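Local structure of RimK-related lysine biosynthesis protein (Thermococcus kodakarensis, 5K2M) at residues A[9-14]-A[47-52]. The protein binds adenine nucleotide and magnesium and is probably an ATP-grasp ligase of the RimK family, LysX subfamily, acting in amino-acid biosynthesis. Sequence-based numbering, arbitrary orientation.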
ATOM      1  N   VAL A   9      32.221  19.899  26.301  1.00 47.36           N
ATOM      2  CA  VAL A   9      32.533  20.876  27.330  1.00 48.52           C
ATOM      3  C   VAL A   9      33.490  21.865  26.683  1.00 49.18           C
ATOM      4  O   VAL A   9      34.135  21.546  25.680  1.00 53.74           O
ATOM      5  CB  VAL A   9      33.147  20.231  28.606  1.00 49.03           C
ATOM      6  CG1 VAL A   9      32.150  19.292  29.283  1.00 49.01           C
ATOM      7  CG2 VAL A   9      34.428  19.482  28.301  1.00 48.26           C
ATOM      8  N   LEU A  10      33.572  23.063  27.235  1.00 48.94           N
ATOM      9  CA  LEU A  10      34.475  24.070  26.710  1.00 49.03           C
ATOM     10  C   LEU A  10      35.768  24.052  27.513  1.00 47.14           C
ATOM     11  O   LEU A  10      35.871  24.694  28.563  1.00 46.26           O
ATOM     12  CB  LEU A  10      33.822  25.458  26.740  1.00 49.36           C
ATOM     13  CG  LEU A  10      32.582  25.620  25.858  1.00 51.01           C
ATOM     14  CD1 LEU A  10      31.913  26.960  26.118  1.00 52.29           C
ATOM     15  CD2 LEU A  10      32.907  25.480  24.379  1.00 50.40           C
ATOM     16  N   ARG A  11      36.738  23.284  27.022  1.00 45.71           N
ATOM     17  CA  ARG A  11      38.076  23.240  27.619  1.00 47.14           C
ATOM     18  C   ARG A  11      38.825  24.504  27.189  1.00 47.65           C
ATOM     19  O   ARG A  11      38.306  25.319  26.423  1.00 45.43           O
ATOM     20  CB  ARG A  11      38.853  21.984  27.162  1.00 47.15           C
ATOM     21  CG  ARG A  11      38.189  20.655  27.493  1.00 48.32           C
ATOM     22  CD  ARG A  11      38.730  19.487  26.666  1.00 48.13           C
ATOM     23  NE  ARG A  11      38.370  19.574  25.251  1.00 48.18           N
ATOM     24  CZ  ARG A  11      38.703  18.674  24.319  1.00 50.90           C
ATOM     25  NH1 ARG A  11      39.406  17.590  24.645  1.00 49.52           N
ATOM     26  NH2 ARG A  11      38.333  18.852  23.042  1.00 46.50           N
ATOM     27  N   ARG A  12      40.039  24.675  27.687  1.00 48.91           N
ATOM     28  CA  ARG A  12      40.847  25.816  27.304  1.00 50.61           C
ATOM     29  C   ARG A  12      40.983  25.919  25.774  1.00 46.96           C
ATOM     30  O   ARG A  12      40.871  27.002  25.214  1.00 47.39           O
ATOM     31  CB  ARG A  12      42.215  25.728  27.985  1.00 56.25           C
ATOM     32  CG  ARG A  12      43.279  26.653  27.418  1.00 63.07           C
ATOM     33  CD  ARG A  12      42.906  28.130  27.511  1.00 71.84           C
ATOM     34  NE  ARG A  12      43.594  28.901  26.475  1.00 78.24           N
ATOM     35  CZ  ARG A  12      44.905  29.146  26.452  1.00 83.01           C
ATOM     36  NH1 ARG A  12      45.708  28.694  27.418  1.00 85.47           N
ATOM     37  NH2 ARG A  12      45.420  29.852  25.447  1.00 85.14           N
ATOM     38  N   GLU A  13      41.220  24.796  25.108  1.00 43.09           N
ATOM     39  CA  GLU A  13      41.300  24.767  23.649  1.00 44.38           C
ATOM     40  C   GLU A  13      40.076  25.420  22.977  1.00 46.19           C
ATOM     41  O   GLU A  13      40.235  26.253  22.073  1.00 42.63           O
ATOM     42  CB  GLU A  13      41.473  23.335  23.131  1.00 44.32           C
ATOM     43  CG  GLU A  13      42.863  22.736  23.332  1.00 45.04           C
ATOM     44  CD  GLU A  13      43.038  21.993  24.657  1.00 46.16           C
ATOM     45  OE1 GLU A  13      43.999  21.196  24.758  1.00 44.13           O
ATOM     46  OE2 GLU A  13      42.234  22.200  25.598  1.00 45.97           O
ATOM     47  N   GLU A  14      38.869  25.058  23.432  1.00 45.42           N
ATOM     48  CA  GLU A  14      37.626  25.567  22.827  1.00 45.36           C
ATOM     49  C   GLU A  14      37.426  27.057  23.073  1.00 45.20           C
ATOM     50  O   GLU A  14      36.945  27.782  22.195  1.00 44.12           O
ATOM     51  CB  GLU A  14      36.393  24.780  23.304  1.00 44.59           C
ATOM     52  CG  GLU A  14      36.235  23.420  22.643  1.00 43.45           C
ATOM     53  CD  GLU A  14      37.219  22.373  23.158  1.00 44.75           C
ATOM     54  OE1 GLU A  14      37.369  22.250  24.396  1.00 45.57           O
ATOM     55  OE2 GLU A  14      37.848  21.671  22.329  1.00 41.59           O
ATOM     56  N   ILE A  47      33.713  24.001  13.195  1.00 38.23           N
ATOM     57  CA  ILE A  47      34.913  23.453  13.807  1.00 37.96           C
ATOM     58  C   ILE A  47      34.459  22.404  14.809  1.00 38.18           C
ATOM     59  O   ILE A  47      33.806  22.717  15.802  1.00 39.58           O
ATOM     60  CB  ILE A  47      35.741  24.558  14.487  1.00 38.35           C
ATOM     61  CG1 ILE A  47      36.240  25.543  13.422  1.00 40.04           C
ATOM     62  CG2 ILE A  47      36.926  23.972  15.236  1.00 38.24           C
ATOM     63  CD1 ILE A  47      36.764  26.853  13.978  1.00 41.18           C
ATOM     64  N   ILE A  48      34.797  21.156  14.525  1.00 38.28           N
ATOM     65  CA  ILE A  48      34.297  20.008  15.280  1.00 38.62           C
ATOM     66  C   ILE A  48      35.185  19.758  16.502  1.00 39.53           C
ATOM     67  O   ILE A  48      36.348  19.385  16.347  1.00 39.20           O
ATOM     68  CB  ILE A  48      34.276  18.758  14.384  1.00 37.59           C
ATOM     69  CG1 ILE A  48      33.364  18.984  13.173  1.00 38.18           C
ATOM     70  CG2 ILE A  48      33.825  17.520  15.168  1.00 39.27           C
ATOM     71  CD1 ILE A  48      31.880  19.027  13.482  1.00 37.54           C
ATOM     72  N   ARG A  49      34.643  19.961  17.704  1.00 39.49           N
ATOM     73  CA  ARG A  49      35.434  19.829  18.931  1.00 39.71           C
ATOM     74  C   ARG A  49      34.803  18.932  20.016  1.00 41.12           C
ATOM     75  O   ARG A  49      35.217  19.002  21.176  1.00 41.44           O
ATOM     76  CB  ARG A  49      35.744  21.209  19.510  1.00 38.93           C
ATOM     77  CG  ARG A  49      36.536  22.114  18.579  1.00 40.76           C
ATOM     78  CD  ARG A  49      37.942  21.586  18.321  1.00 40.23           C
ATOM     79  NE  ARG A  49      38.681  21.438  19.568  1.00 40.98           N
ATOM     80  CZ  ARG A  49      39.953  21.059  19.656  1.00 42.98           C
ATOM     81  NH1 ARG A  49      40.515  20.953  20.855  1.00 43.76           N
ATOM     82  NH2 ARG A  49      40.667  20.796  18.564  1.00 43.20           N
ATOM     83  N   ASN A  50      33.859  18.065  19.636  1.00 39.29           N
ATOM     84  CA  ASN A  50      33.203  17.167  20.598  1.00 39.90           C
ATOM     85  C   ASN A  50      34.268  16.276  21.284  1.00 40.31           C
ATOM     86  O   ASN A  50      35.148  15.757  20.608  1.00 39.38           O
ATOM     87  CB  ASN A  50      32.175  16.243  19.921  1.00 41.49           C
ATOM     88  CG  ASN A  50      31.138  16.973  19.060  1.00 42.38           C
ATOM     89  OD1 ASN A  50      29.935  16.838  19.290  1.00 48.33           O
ATOM     90  ND2 ASN A  50      31.583  17.672  18.032  1.00 39.28           N
ATOM     91  N   VAL A  51      34.191  16.072  22.601  1.00 39.86           N
ATOM     92  CA  VAL A  51      35.178  15.206  23.282  1.00 40.33           C
ATOM     93  C   VAL A  51      35.066  13.731  22.848  1.00 39.37           C
ATOM     94  O   VAL A  51      36.069  13.022  22.750  1.00 37.96           O
ATOM     95  CB  VAL A  51      35.084  15.323  24.820  1.00 43.39           C
ATOM     96  CG1 VAL A  51      36.074  14.391  25.498  1.00 44.36           C
ATOM     97  CG2 VAL A  51      35.386  16.746  25.248  1.00 46.53           C
ATOM     98  N   SER A  52      33.848  13.272  22.583  1.00 38.72           N
ATOM     99  CA  SER A  52      33.647  11.923  22.101  1.00 39.79           C
ATOM    100  C   SER A  52      34.054  11.847  20.630  1.00 40.90           C
ATOM    101  O   SER A  52      33.558  12.614  19.791  1.00 37.11           O
ATOM    102  CB  SER A  52      32.184  11.498  22.270  1.00 40.01           C
ATOM    103  OG  SER A  52      31.878  10.397  21.448  1.00 38.34           O
TER
HETATM  104  O   HOH W   1      34.285  19.530  23.721  1.00 44.49           O
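OE2 of Glu-14 accepts three hydrogen bonds from two arginines, a compact example of a buried carboxylate shared by two positive charges. Across the contact, Arg-49 grips it side-on with both donors on this one oxygen: NE, 2.9 Å from OE2 of Glu-14, is accepted by the anti lone pair of that oxygen, while NH1, 3.1 Å from the same oxygen, comes nearly along the C-O axis. The oxygen lies almost in the guanidinium plane, whose tilt against the carboxylate is 31°. Within segment 9-14, Arg-11 takes the syn side, NE bonding to OE1 and NH2 to OE2 of Glu-14 (the latter at 2.9 Å), both tilted out of the carboxylate plane, NH2 more than NE. OE1 of Glu-14 also accepts the backbone N of Arg-11, the N-cap residue, by its anti lone pair. Five donors therefore fix the rotation of the carboxylate, whose charge would offset the closeness of Arg-11 NH2 and Arg-49 NH1, 3.7 Å apart.

Val-51 covers the Arg-11 guanidinium from one face, its CG2 over the centre of the plane, 3.9 Å from CZ of Arg-11; the same methyl meets CG2 of Val-9 at 4.2 Å. A water donates to both Val-9 O and Arg-49 O, bridging the two backbones.

NH1 of Arg-11 pairs with Glu-247, NH1 of Arg-49 also bonds to Met-246 O, and OE1 of Glu-13 accepts from the backbone N of Phe-248 and Lys-249. A chain of another protein packs on Val-9 and Val-51; the Arg-11 side chain is about 11 Å from a bound magnesium ion, outside the metal site. In the N-terminal part of this ATP-grasp fold, the contact joins the start of helix 12-24 to strand 45-49 and the residues after it, beside strand 2-7 in a four-stranded parallel sheet, with Leu-263 of helix 259-272 packing on Arg-49.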